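Local structure of extracellular solute-binding protein family 1 (Kribbella flavida, 5IXP) at residues A[34-37]-A[38-42]; A[61-64]-A[65-68]; A[332-335]-A[336-340]; A[239-242]-A[243-247]; A[89-92]-A[93-97]. The protein probably captures a solute outside the cell, possibly a sugar, as in some relatives, and delivers it to an ABC transporter for import. All coordinates share one frame; numbering follows the deposited sequence. Where two conformers were deposited one is given.

Along the chain the five contacts come in series, none enclosing or crossing another, and each covers the entry into a helix. Contact 1 turns strand 28-34 into helix 38-51, and contact 2 turns strand 58-62 into helix 66-70; they touch where Val38, His41 and Ile42 pack on Trp65. Contact 5 opens helix 93-98, with its nearest atoms about 5 Å from those of contact 2. Contact 4 follows strand 232-238 into helix 241-249. Contact 3 starts helix 335-344 and meets contact 4 through Val335 and Phe339 against Leu242. Contacts 1 and 2 thus join consecutive strand-helix units, while 3 and 4 bind two helices together.

Contact 1: residues A[34-37]-A[38-42]; sequences RAAT and VDEHI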
loop_
_atom_site.group_PDB
_atom_site.type_symbol
_atom_site.label_atom_id
_atom_site.label_comp_id
_atom_site.label_asym_id
_atom_site.label_seq_id
_atom_site.Cartn_x
_atom_site.Cartn_y
_atom_site.Cartn_z
ATOM N N ARG A 34 -20.698 -0.787 8.350
ATOM C CA ARG A 34 -20.026 -0.796 7.049
ATOM C C ARG A 34 -20.682 0.235 6.149
ATOM O O ARG A 34 -21.822 0.036 5.721
ATOM C CB ARG A 34 -20.096 -2.176 6.386
ATOM C CG ARG A 34 -19.421 -3.278 7.152
ATOM C CD ARG A 34 -19.423 -4.563 6.336
ATOM N NE ARG A 34 -18.814 -5.645 7.093
ATOM C CZ ARG A 34 -18.256 -6.720 6.548
ATOM N NH1 ARG A 34 -18.231 -6.868 5.224
ATOM N NH2 ARG A 34 -17.716 -7.641 7.332
ATOM N N ALA A 35 -19.966 1.316 5.838
ATOM C CA ALA A 35 -20.419 2.198 4.768
ATOM C C ALA A 35 -20.447 1.435 3.441
ATOM O O ALA A 35 -19.737 0.439 3.249
ATOM C CB ALA A 35 -19.508 3.423 4.650
ATOM N N ALA A 36 -21.283 1.917 2.514
ATOM C CA ALA A 36 -21.434 1.231 1.233
ATOM C C ALA A 36 -20.152 1.262 0.413
ATOM O O ALA A 36 -19.888 0.332 -0.358
ATOM C CB ALA A 36 -22.572 1.853 0.425
ATOM N N THR A 37 -19.365 2.327 0.536
ATOM C CA THR A 37 -18.140 2.474 -0.235
ATOM C C THR A 37 -17.039 2.989 0.676
ATOM O O THR A 37 -17.291 3.547 1.747
ATOM C CB THR A 37 -18.299 3.458 -1.404
ATOM O OG1 THR A 37 -18.523 4.771 -0.875
ATOM C CG2 THR A 37 -19.467 3.060 -2.318
ATOM N N VAL A 38 -15.805 2.832 0.213
ATOM C CA VAL A 38 -14.678 3.372 0.960
ATOM C C VAL A 38 -14.750 4.895 1.014
ATOM O O VAL A 38 -14.461 5.506 2.048
ATOM C CB VAL A 38 -13.358 2.880 0.350
ATOM C CG1 VAL A 38 -12.222 3.429 1.129
ATOM C CG2 VAL A 38 -13.312 1.361 0.365
ATOM N N ASP A 39 -15.151 5.534 -0.091
ATOM C CA ASP A 39 -15.267 6.992 -0.083
ATOM C C ASP A 39 -16.283 7.456 0.954
ATOM O O ASP A 39 -16.097 8.497 1.595
ATOM C CB ASP A 39 -15.647 7.518 -1.467
ATOM C CG ASP A 39 -14.511 7.404 -2.476
ATOM O OD1 ASP A 39 -13.325 7.380 -2.070
ATOM O OD2 ASP A 39 -14.809 7.351 -3.686
ATOM N N GLU A 40 -17.370 6.700 1.143
ATOM C CA GLU A 40 -18.329 7.149 2.141
ATOM C C GLU A 40 -17.856 6.870 3.553
ATOM O O GLU A 40 -18.187 7.631 4.466
ATOM C CB GLU A 40 -19.691 6.531 1.896
ATOM C CG GLU A 40 -20.550 7.517 1.128
ATOM C CD GLU A 40 -21.572 6.839 0.324
ATOM O OE1 GLU A 40 -21.477 5.600 0.240
ATOM O OE2 GLU A 40 -22.458 7.534 -0.213
ATOM N N HIS A 41 -17.082 5.803 3.750
ATOM C CA HIS A 41 -16.444 5.596 5.046
ATOM C C HIS A 41 -15.567 6.792 5.412
ATOM O O HIS A 41 -15.630 7.308 6.536
ATOM C CB HIS A 41 -15.627 4.306 5.014
ATOM C CG HIS A 41 -14.866 4.050 6.275
ATOM N ND1 HIS A 41 -15.385 3.315 7.324
ATOM C CD2 HIS A 41 -13.626 4.439 6.662
ATOM C CE1 HIS A 41 -14.492 3.257 8.298
ATOM N NE2 HIS A 41 -13.416 3.933 7.923
ATOM N N ILE A 42 -14.756 7.256 4.456
ATOM C CA ILE A 42 -13.916 8.438 4.664
ATOM C C ILE A 42 -14.766 9.666 4.961
ATOM O O ILE A 42 -14.474 10.437 5.884
ATOM C CB ILE A 42 -13.037 8.691 3.427
ATOM C CG1 ILE A 42 -11.984 7.616 3.266
ATOM C CG2 ILE A 42 -12.413 10.079 3.492
ATOM C CD1 ILE A 42 -11.421 7.606 1.880
HETATM O O HOH W 1 -17.938 2.037 7.723
#
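Thr37 meets the helix through both its hydroxyl and its carbonyl. Glu40 N donates to Thr37 OG1 at 3.0 Å with an N-H...O angle of 151°, the capping bond of the first helical turn. The hydroxyl can receive it because OG1 sits between the threonine's own N and carbonyl carbon (chi1 66°), turned back over the helix start. Glu40, extended beyond CG, runs at an oblique angle to the threonine side chain and brings OE1 to 3.3 Å from Thr37 OG1. Thr37 O receives His41 N at 3.0 Å, a straight i to i+4 bond, and a weak second one from Glu40 N.

Behind the cap, the methyl of Ala35 lies against the backbone of His41, its CB 3.5 Å from His41 N and 4.0 Å from His41 CB. His41 carries its imidazole away from the turn, CG anti to its backbone N (chi1 176°). A water lying in the ring plane joins ND1 to Ala35 N, 2.9 Å from each. On the other side of the ring NE2 bonds to Ala60 O, so both nitrogens are engaged and the rotation of the imidazole is fixed; Phe9 meets the ring as well. Val38 leans on Phe9 and Trp65.

Thr37 is a threonine N-cap closing the short loop between strand 28-34 and helix 38-51, a beta-alpha connection within a fold of the periplasmic-binding-protein type.

Contact 2: residues A[61-64]-A[65-68]; sequences MEVS and WIYK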
loop_
_atom_site.group_PDB
_atom_site.type_symbol
_atom_site.label_atom_id
_atom_site.label_comp_id
_atom_site.label_asym_id
_atom_site.label_seq_id
_atom_site.Cartn_x
_atom_site.Cartn_y
_atom_site.Cartn_z
HETATM N N MSE A 61 -8.899 2.827 9.317
HETATM C CA MSE A 61 -8.248 3.861 8.524
HETATM C C MSE A 61 -7.227 3.208 7.608
HETATM O O MSE A 61 -6.361 2.457 8.083
HETATM C CB MSE A 61 -7.566 4.869 9.450
HETATM C CG MSE A 61 -7.557 6.273 8.972
HETATM SE SE MSE A 61 -7.285 7.418 10.471
HETATM C CE MSE A 61 -9.062 7.787 11.115
ATOM N N GLU A 62 -7.312 3.483 6.307
ATOM C CA GLU A 62 -6.279 3.012 5.394
ATOM C C GLU A 62 -5.033 3.886 5.521
ATOM O O GLU A 62 -5.109 5.086 5.835
ATOM C CB GLU A 62 -6.778 3.007 3.942
ATOM C CG GLU A 62 -6.203 1.870 3.093
ATOM C CD GLU A 62 -5.052 2.299 2.182
ATOM O OE1 GLU A 62 -4.770 3.505 2.085
ATOM O OE2 GLU A 62 -4.437 1.424 1.547
ATOM N N VAL A 63 -3.872 3.270 5.276
ATOM C CA VAL A 63 -2.623 3.991 5.501
ATOM C C VAL A 63 -2.519 5.217 4.602
ATOM O O VAL A 63 -1.862 6.203 4.965
ATOM C CB VAL A 63 -1.406 3.061 5.322
ATOM C CG1 VAL A 63 -1.279 2.591 3.863
ATOM C CG2 VAL A 63 -0.139 3.765 5.814
ATOM N N SER A 64 -3.174 5.208 3.439
ATOM C CA SER A 64 -3.007 6.373 2.574
ATOM C C SER A 64 -3.776 7.595 3.064
ATOM O O SER A 64 -3.513 8.699 2.574
ATOM C CB SER A 64 -3.415 6.058 1.135
ATOM O OG SER A 64 -4.810 5.836 1.047
ATOM N N TRP A 65 -4.711 7.424 4.011
ATOM C CA TRP A 65 -5.468 8.534 4.592
ATOM C C TRP A 65 -4.885 9.049 5.892
ATOM O O TRP A 65 -5.207 10.172 6.294
ATOM C CB TRP A 65 -6.914 8.142 4.938
ATOM C CG TRP A 65 -7.611 7.238 4.032
ATOM C CD1 TRP A 65 -7.396 7.077 2.705
ATOM C CD2 TRP A 65 -8.670 6.341 4.388
ATOM N NE1 TRP A 65 -8.245 6.125 2.203
ATOM C CE2 TRP A 65 -9.041 5.658 3.219
ATOM C CE3 TRP A 65 -9.331 6.045 5.585
ATOM C CZ2 TRP A 65 -10.044 4.701 3.206
ATOM C CZ3 TRP A 65 -10.323 5.099 5.577
ATOM C CH2 TRP A 65 -10.681 4.436 4.391
ATOM N N ILE A 66 -4.104 8.225 6.595
ATOM C CA ILE A 66 -3.820 8.489 8.003
ATOM C C ILE A 66 -2.998 9.762 8.191
ATOM O O ILE A 66 -3.039 10.360 9.277
ATOM C CB ILE A 66 -3.165 7.257 8.656
ATOM C CG1 ILE A 66 -3.262 7.354 10.183
ATOM C CG2 ILE A 66 -1.730 7.072 8.184
ATOM C CD1 ILE A 66 -2.984 6.042 10.906
ATOM N N TYR A 67 -2.297 10.222 7.145
ATOM C CA TYR A 67 -1.565 11.485 7.233
ATOM C C TYR A 67 -2.489 12.620 7.660
ATOM O O TYR A 67 -2.100 13.480 8.458
ATOM C CB TYR A 67 -0.900 11.817 5.887
ATOM C CG TYR A 67 -1.867 12.289 4.807
ATOM C CD1 TYR A 67 -2.461 11.386 3.937
ATOM C CD2 TYR A 67 -2.190 13.637 4.666
ATOM C CE1 TYR A 67 -3.353 11.803 2.961
ATOM C CE2 TYR A 67 -3.089 14.067 3.695
ATOM C CZ TYR A 67 -3.667 13.143 2.845
ATOM O OH TYR A 67 -4.557 13.553 1.870
ATOM N N LYS A 68 -3.718 12.629 7.140
ATOM C CA LYS A 68 -4.661 13.698 7.446
ATOM C C LYS A 68 -5.074 13.667 8.912
ATOM O O LYS A 68 -5.365 14.714 9.499
ATOM C CB LYS A 68 -5.879 13.580 6.527
ATOM C CG LYS A 68 -6.972 14.606 6.773
ATOM C CD LYS A 68 -7.845 14.800 5.538
ATOM C CE LYS A 68 -9.124 15.571 5.878
ATOM N NZ LYS A 68 -10.063 15.670 4.719
HETATM O O HOH W 2 -0.576 8.567 5.084
#
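Glu62 and Trp65 meet through a CH-pi contact. CB of Glu62 stands over the centre of the indole system, 3.8 Å from the centroid of the six-membered ring and 20° off its normal, and the backbone N of Glu62 lies over a face near CE3 and CZ3. Met61, a selenomethionine, adds apolar packing: its CG is 3.8 Å from Trp65 CE3, the two side chains set aslant, while its SE touches Ile66 CG1 at 4.0 Å nearly at right angles. Val63 and Ile66 brush each other only loosely through their CG2 methyls.

Hydrogen bonds of the backbone close the turn. Trp65 N donates to Glu62 O at 3.0 Å; Ile66 N gives weak bonds to Glu62 O and Val63 O. A water donates to Val63 O at 2.7 Å and weakly accepts from Tyr67 N. Ser64 O lies at the edge of the Tyr67 ring, near its plane, with Tyr67 OH bonded to Glu358.

Within 61-64 the carboxylate of Glu62 folds back, its chain bent at chi2 (-101°), until OE1 takes two donors from opposite faces of its plane: Ser64 OG at 2.6 Å, nearly along the C-O axis, and Ser64 N at 2.7 Å.

Outward from the turn, Trp65 also packs on Phe9 and Ile42. The same glutamate thus offers its methylene to the indole and its oxygen to Ser64, and the two donors on OE1 would probably stabilise a charged carboxylate.

Contact 3: residues A[332-335]-A[336-340]; sequences NAPV and GKIFV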
loop_
_atom_site.group_PDB
_atom_site.type_symbol
_atom_site.label_atom_id
_atom_site.label_comp_id
_atom_site.label_asym_id
_atom_site.label_seq_id
_atom_site.Cartn_x
_atom_site.Cartn_y
_atom_site.Cartn_z
ATOM N N ASN A 332 3.156 -21.584 -9.083
ATOM C CA ASN A 332 3.379 -22.215 -7.781
ATOM C C ASN A 332 4.428 -21.462 -6.972
ATOM O O ASN A 332 5.239 -22.066 -6.272
ATOM C CB ASN A 332 3.782 -23.684 -7.930
ATOM C CG ASN A 332 2.637 -24.554 -8.366
ATOM O OD1 ASN A 332 1.566 -24.532 -7.763
ATOM N ND2 ASN A 332 2.853 -25.329 -9.415
ATOM N N ALA A 333 4.424 -20.137 -7.074
ATOM C CA ALA A 333 5.415 -19.354 -6.355
ATOM C C ALA A 333 5.212 -19.512 -4.850
ATOM O O ALA A 333 4.071 -19.586 -4.380
ATOM C CB ALA A 333 5.333 -17.876 -6.741
ATOM N N PRO A 334 6.296 -19.575 -4.071
ATOM C CA PRO A 334 6.185 -19.654 -2.599
ATOM C C PRO A 334 5.892 -18.281 -2.001
ATOM O O PRO A 334 6.724 -17.651 -1.339
ATOM C CB PRO A 334 7.558 -20.202 -2.200
ATOM C CG PRO A 334 8.487 -19.605 -3.254
ATOM C CD PRO A 334 7.698 -19.582 -4.532
ATOM N N VAL A 335 4.674 -17.788 -2.250
ATOM C CA VAL A 335 4.368 -16.386 -1.945
ATOM C C VAL A 335 4.393 -16.117 -0.445
ATOM O O VAL A 335 4.672 -14.989 -0.020
ATOM C CB VAL A 335 3.016 -15.973 -2.559
ATOM C CG1 VAL A 335 3.099 -15.987 -4.079
ATOM C CG2 VAL A 335 1.887 -16.897 -2.063
ATOM N N GLY A 336 4.105 -17.123 0.384
ATOM C CA GLY A 336 4.210 -16.920 1.820
ATOM C C GLY A 336 5.611 -16.513 2.226
ATOM O O GLY A 336 5.811 -15.517 2.929
ATOM N N LYS A 337 6.608 -17.256 1.749
ATOM C CA LYS A 337 7.987 -16.925 2.082
ATOM C C LYS A 337 8.432 -15.653 1.373
ATOM O O LYS A 337 9.142 -14.825 1.958
ATOM C CB LYS A 337 8.900 -18.095 1.729
ATOM C CG LYS A 337 8.670 -19.321 2.596
ATOM C CD LYS A 337 9.491 -20.485 2.106
ATOM C CE LYS A 337 9.350 -21.680 3.029
ATOM N NZ LYS A 337 10.138 -22.815 2.492
ATOM N N ILE A 338 8.011 -15.469 0.121
ATOM C CA ILE A 338 8.428 -14.287 -0.626
ATOM C C ILE A 338 7.939 -13.024 0.072
ATOM O O ILE A 338 8.709 -12.090 0.322
ATOM C CB ILE A 338 7.924 -14.361 -2.078
ATOM C CG1 ILE A 338 8.716 -15.414 -2.867
ATOM C CG2 ILE A 338 8.030 -12.991 -2.747
ATOM C CD1 ILE A 338 8.017 -15.871 -4.143
ATOM N N PHE A 339 6.657 -12.983 0.434
ATOM C CA PHE A 339 6.151 -11.728 0.970
ATOM C C PHE A 339 6.533 -11.507 2.429
ATOM O O PHE A 339 6.550 -10.352 2.876
ATOM C CB PHE A 339 4.645 -11.640 0.717
ATOM C CG PHE A 339 4.335 -11.367 -0.722
ATOM C CD1 PHE A 339 4.527 -10.093 -1.247
ATOM C CD2 PHE A 339 3.943 -12.385 -1.575
ATOM C CE1 PHE A 339 4.284 -9.834 -2.589
ATOM C CE2 PHE A 339 3.708 -12.130 -2.906
ATOM C CZ PHE A 339 3.877 -10.852 -3.412
ATOM N N VAL A 340 6.913 -12.557 3.163
ATOM C CA VAL A 340 7.607 -12.338 4.433
ATOM C C VAL A 340 8.902 -11.575 4.188
ATOM O O VAL A 340 9.180 -10.556 4.836
ATOM C CB VAL A 340 7.864 -13.672 5.157
ATOM C CG1 VAL A 340 8.889 -13.482 6.267
ATOM C CG2 VAL A 340 6.563 -14.217 5.724
#
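Pro334 and Ile338 come together around the proline carbonyl at the start of helix 335-344. Ile338 has CG1 anti to its carbonyl carbon (chi1 -72°), which sets CG1 3.4 Å from Pro334 O; the extended second torsion (chi2 162°) then carries CD1 to 3.7 Å from Pro334 CD and 4.2 Å from Ala333 CB, the proline and isoleucine side chains crossing obliquely. Beneath this apolar patch Ile338 N donates to Pro334 O at 2.9 Å. Pro334 is the N-cap residue and the centre of an inverse gamma turn, with a weak bond from Val335 N to Ala333 O.

One residue on, Val335 and Phe339 lie side by side and point the same way. Phe339, its CG again anti to the carbonyl carbon (chi1 -74°), offers a ring edge: Val335 CB lies in the plane, 3.8 Å from CD2, and Val335 O also sits at that edge. Phe339 N bonds to Val335 O at 2.9 Å.

Lys337 stretches fully away from the turn. Around the buried side, Ala333, Val335 and Ile338 press on Val259 of strand 257-260, Arg134 of helix 134-138 covers Pro334 and Ile338, and Leu242 of helix 241-249 packs on Val335 and Phe339.

Contact 4: residues A[239-242]-A[243-247]; sequences GWLL and GVIAD
Leu241 holds CG anti to its backbone N (chi1 -169°), which places CG near Ile245 CG1, and its chi2 of 66° sets CD1 against Val244. Val244 presents its CB to that methyl at 3.8 Å, the two chains crossing at a slant. Ile245, whose CG1 stands anti to its carbonyl carbon (chi1 -67°), meets Leu241 nearly at right angles, CG to CG1 at 4.2 Å. Leu241 thus contacts residues three and four further on.

Under these contacts runs the backbone of helix 241-249. Ile245 N reaches Leu241 O at 3.0 Å, and Ala246 N reaches Leu242 O at 3.0 Å. A water donates to Gly239 O at 2.8 Å and accepts from Gly243 N at 3.0 Å, bridging Gly239 and Gly243 near the start of the helix.

Trp240 bonds through NE1 to Trp270 O and meets the Trp270 ring edge-to-face. Ile245 and Leu242 also touch Cys237, disulfide-linked to Cys119. The chemistry is thus mainly aliphatic between the side chains, with the water supplying a polar link at the helix entrance.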
loop_
_atom_site.group_PDB
_atom_site.type_symbol
_atom_site.label_atom_id
_atom_site.label_comp_id
_atom_site.label_asym_id
_atom_site.label_seq_id
_atom_site.Cartn_x
_atom_site.Cartn_y
_atom_site.Cartn_z
ATOM N N GLY A 239 1.340 -8.050 -2.240
ATOM C CA GLY A 239 0.749 -9.376 -2.142
ATOM C C GLY A 239 -0.713 -9.419 -2.547
ATOM O O GLY A 239 -1.142 -10.331 -3.256
ATOM N N TRP A 240 -1.500 -8.423 -2.119
ATOM C CA TRP A 240 -2.936 -8.458 -2.387
ATOM C C TRP A 240 -3.272 -8.245 -3.859
ATOM O O TRP A 240 -4.412 -8.505 -4.261
ATOM C CB TRP A 240 -3.678 -7.414 -1.531
ATOM C CG TRP A 240 -3.197 -5.977 -1.688
ATOM C CD1 TRP A 240 -2.335 -5.305 -0.862
ATOM C CD2 TRP A 240 -3.571 -5.049 -2.711
ATOM N NE1 TRP A 240 -2.145 -4.017 -1.312
ATOM C CE2 TRP A 240 -2.893 -3.834 -2.445
ATOM C CE3 TRP A 240 -4.409 -5.122 -3.827
ATOM C CZ2 TRP A 240 -3.022 -2.707 -3.264
ATOM C CZ3 TRP A 240 -4.535 -3.998 -4.638
ATOM C CH2 TRP A 240 -3.847 -2.809 -4.348
ATOM N N LEU A 241 -2.325 -7.775 -4.671
ATOM C CA LEU A 241 -2.613 -7.561 -6.084
ATOM C C LEU A 241 -2.582 -8.854 -6.895
ATOM O O LEU A 241 -3.150 -8.891 -7.994
ATOM C CB LEU A 241 -1.624 -6.545 -6.669
ATOM C CG LEU A 241 -1.926 -5.992 -8.065
ATOM C CD1 LEU A 241 -3.201 -5.158 -8.050
ATOM C CD2 LEU A 241 -0.750 -5.182 -8.588
ATOM N N LEU A 242 -1.949 -9.914 -6.378
ATOM C CA LEU A 242 -1.880 -11.177 -7.116
ATOM C C LEU A 242 -3.265 -11.646 -7.549
ATOM O O LEU A 242 -3.463 -12.071 -8.695
ATOM C CB LEU A 242 -1.197 -12.255 -6.268
ATOM C CG LEU A 242 0.260 -11.977 -5.910
ATOM C CD1 LEU A 242 0.796 -13.038 -4.951
ATOM C CD2 LEU A 242 1.074 -11.944 -7.167
ATOM N N GLY A 243 -4.241 -11.571 -6.640
ATOM C CA GLY A 243 -5.586 -12.000 -6.979
ATOM C C GLY A 243 -6.249 -11.120 -8.018
ATOM O O GLY A 243 -7.057 -11.600 -8.815
ATOM N N VAL A 244 -5.943 -9.823 -8.007
ATOM C CA VAL A 244 -6.464 -8.925 -9.032
ATOM C C VAL A 244 -5.917 -9.313 -10.401
ATOM O O VAL A 244 -6.661 -9.387 -11.389
ATOM C CB VAL A 244 -6.123 -7.467 -8.681
ATOM C CG1 VAL A 244 -6.502 -6.536 -9.816
ATOM C CG2 VAL A 244 -6.815 -7.058 -7.387
ATOM N N ILE A 245 -4.608 -9.567 -10.474
ATOM C CA ILE A 245 -3.979 -9.935 -11.742
ATOM C C ILE A 245 -4.589 -11.225 -12.267
ATOM O O ILE A 245 -4.960 -11.328 -13.443
ATOM C CB ILE A 245 -2.452 -10.067 -11.569
ATOM C CG1 ILE A 245 -1.829 -8.704 -11.265
ATOM C CG2 ILE A 245 -1.806 -10.697 -12.816
ATOM C CD1 ILE A 245 -0.379 -8.764 -10.812
ATOM N N ALA A 246 -4.710 -12.226 -11.392
ATOM C CA ALA A 246 -5.218 -13.522 -11.819
ATOM C C ALA A 246 -6.661 -13.416 -12.292
ATOM O O ALA A 246 -7.040 -14.049 -13.281
ATOM C CB ALA A 246 -5.083 -14.540 -10.688
ATOM N N ASP A 247 -7.476 -12.605 -11.605
ATOM C CA ASP A 247 -8.852 -12.385 -12.047
ATOM C C ASP A 247 -8.893 -11.705 -13.412
ATOM O O ASP A 247 -9.626 -12.132 -14.312
ATOM C CB ASP A 247 -9.615 -11.551 -11.017
ATOM C CG ASP A 247 -10.027 -12.355 -9.792
ATOM O OD1 ASP A 247 -10.119 -13.599 -9.886
ATOM O OD2 ASP A 247 -10.275 -11.739 -8.735
HETATM O O HOH W 3 -3.541 -11.650 -3.715
#

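Contact 5: residues A[89-92]-A[93-97]; sequences SRWL and DWKVA. With FMT (formic acid), chain B.
Leu92 lies against one face of the Trp94 indole: its CB sits 4.0 Å from the centroid of the five-membered ring, 22° off the normal, and CD1 extends along to CZ2 at 3.6 Å. The two side chains run alongside, pointing the same way. At Trp91 one face carries Arg90 CD, displaced toward the rim, while Lys95 CG and Val96 CG2 approach obliquely; Val96 CG2 also packs on Trp91 CB at 3.5 Å. The Arg90 guanidinium receives formic acid, probably from the crystallisation liquor, at its edge and in plane: NE bonds to O2 at 2.9 Å and NH1 to O1 at 3.0 Å, a paired grip.

Leu92 is the N-cap residue of helix 93-98. Val96 N donates to Leu92 O at 3.2 Å, while a weaker bond from Lys95 N shares that oxygen. Trp94 holds CG between its own N and carbonyl carbon (chi1 56°), which swings the indole back against Leu92.

The polar tips are held by other parts of the fold. Trp91 NE1 bonds to Gly110 O and Trp94 NE1 to Ala343 O. Lys95 NZ reaches Asp112 O and Ser273 O and forms a cation-pi contact with Tyr274. Apolar faces thus pack within the turn while each buried N-H end is satisfied outside it, and Lys95, gripped by two carbonyls and an aromatic ring, could well stay charged although buried.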
loop_
_atom_site.group_PDB
_atom_site.type_symbol
_atom_site.label_atom_id
_atom_site.label_comp_id
_atom_site.label_asym_id
_atom_site.label_seq_id
_atom_site.Cartn_x
_atom_site.Cartn_y
_atom_site.Cartn_z
ATOM N N SER A 89 6.551 -3.691 19.742
ATOM C CA SER A 89 7.404 -4.717 19.138
ATOM C C SER A 89 6.631 -5.838 18.447
ATOM O O SER A 89 7.249 -6.664 17.758
ATOM C CB SER A 89 8.284 -5.315 20.219
ATOM O OG SER A 89 7.458 -5.702 21.299
ATOM N N ARG A 90 5.313 -5.911 18.640
ATOM C CA ARG A 90 4.483 -6.868 17.916
ATOM C C ARG A 90 4.535 -6.625 16.414
ATOM O O ARG A 90 4.503 -7.578 15.624
ATOM C CB ARG A 90 3.038 -6.764 18.438
ATOM C CG ARG A 90 1.970 -7.277 17.511
ATOM C CD ARG A 90 0.588 -6.719 17.875
ATOM N NE ARG A 90 0.060 -7.286 19.116
ATOM C CZ ARG A 90 -1.163 -7.049 19.581
ATOM N NH1 ARG A 90 -1.563 -7.618 20.709
ATOM N NH2 ARG A 90 -1.991 -6.249 18.908
ATOM N N TRP A 91 4.623 -5.363 16.003
ATOM C CA TRP A 91 4.526 -4.967 14.605
ATOM C C TRP A 91 5.899 -4.690 14.001
ATOM O O TRP A 91 6.860 -4.368 14.703
ATOM C CB TRP A 91 3.675 -3.705 14.461
ATOM C CG TRP A 91 2.192 -3.871 14.669
ATOM C CD1 TRP A 91 1.272 -4.272 13.739
ATOM C CD2 TRP A 91 1.458 -3.596 15.865
ATOM N NE1 TRP A 91 0.010 -4.283 14.291
ATOM C CE2 TRP A 91 0.096 -3.864 15.593
ATOM C CE3 TRP A 91 1.818 -3.145 17.138
ATOM C CZ2 TRP A 91 -0.904 -3.714 16.555
ATOM C CZ3 TRP A 91 0.815 -2.988 18.098
ATOM C CH2 TRP A 91 -0.529 -3.276 17.797
ATOM N N LEU A 92 5.967 -4.806 12.671
ATOM C CA LEU A 92 7.057 -4.201 11.917
ATOM C C LEU A 92 7.198 -2.738 12.313
ATOM O O LEU A 92 6.202 -2.020 12.442
ATOM C CB LEU A 92 6.781 -4.312 10.414
ATOM C CG LEU A 92 6.785 -5.734 9.858
ATOM C CD1 LEU A 92 6.037 -5.793 8.549
ATOM C CD2 LEU A 92 8.239 -6.231 9.692
ATOM N N ASP A 93 8.442 -2.296 12.516
ATOM C CA ASP A 93 8.651 -0.940 13.019
ATOM C C ASP A 93 8.065 0.111 12.075
ATOM O O ASP A 93 7.482 1.105 12.530
ATOM C CB ASP A 93 10.141 -0.685 13.280
ATOM C CG ASP A 93 11.040 -1.009 12.078
ATOM O OD1 ASP A 93 12.275 -0.825 12.220
ATOM O OD2 ASP A 93 10.547 -1.449 11.009
ATOM N N TRP A 94 8.169 -0.105 10.760
ATOM C CA TRP A 94 7.618 0.878 9.829
ATOM C C TRP A 94 6.091 0.922 9.870
ATOM O O TRP A 94 5.497 1.974 9.597
ATOM C CB TRP A 94 8.111 0.610 8.404
ATOM C CG TRP A 94 7.848 -0.765 7.833
ATOM C CD1 TRP A 94 8.700 -1.838 7.847
ATOM C CD2 TRP A 94 6.688 -1.187 7.104
ATOM N NE1 TRP A 94 8.130 -2.908 7.200
ATOM C CE2 TRP A 94 6.898 -2.534 6.728
ATOM C CE3 TRP A 94 5.492 -0.560 6.738
ATOM C CZ2 TRP A 94 5.962 -3.261 6.004
ATOM C CZ3 TRP A 94 4.561 -1.284 6.009
ATOM C CH2 TRP A 94 4.801 -2.624 5.652
ATOM N N LYS A 95 5.437 -0.194 10.201
ATOM C CA LYS A 95 3.986 -0.164 10.347
ATOM C C LYS A 95 3.581 0.715 11.523
ATOM O O LYS A 95 2.651 1.522 11.411
ATOM C CB LYS A 95 3.436 -1.587 10.512
ATOM C CG LYS A 95 1.894 -1.663 10.619
ATOM C CD LYS A 95 1.230 -1.427 9.266
ATOM C CE LYS A 95 -0.294 -1.586 9.348
ATOM N NZ LYS A 95 -0.982 -1.394 8.022
ATOM N N VAL A 96 4.280 0.585 12.656
ATOM C CA VAL A 96 3.980 1.425 13.814
ATOM C C VAL A 96 4.231 2.886 13.484
ATOM O O VAL A 96 3.432 3.766 13.833
ATOM C CB VAL A 96 4.817 0.988 15.032
ATOM C CG1 VAL A 96 4.553 1.915 16.217
ATOM C CG2 VAL A 96 4.537 -0.448 15.396
ATOM N N ALA A 97 5.342 3.164 12.794
ATOM C CA ALA A 97 5.757 4.543 12.552
ATOM C C ALA A 97 4.722 5.307 11.737
ATOM O O ALA A 97 4.514 6.506 11.958
ATOM C CB ALA A 97 7.119 4.559 11.843
HETATM C C FMT B . 1.098 -9.597 21.449
HETATM O O1 FMT B . -0.043 -9.991 21.679
HETATM O O2 FMT B . 1.566 -9.485 20.318
#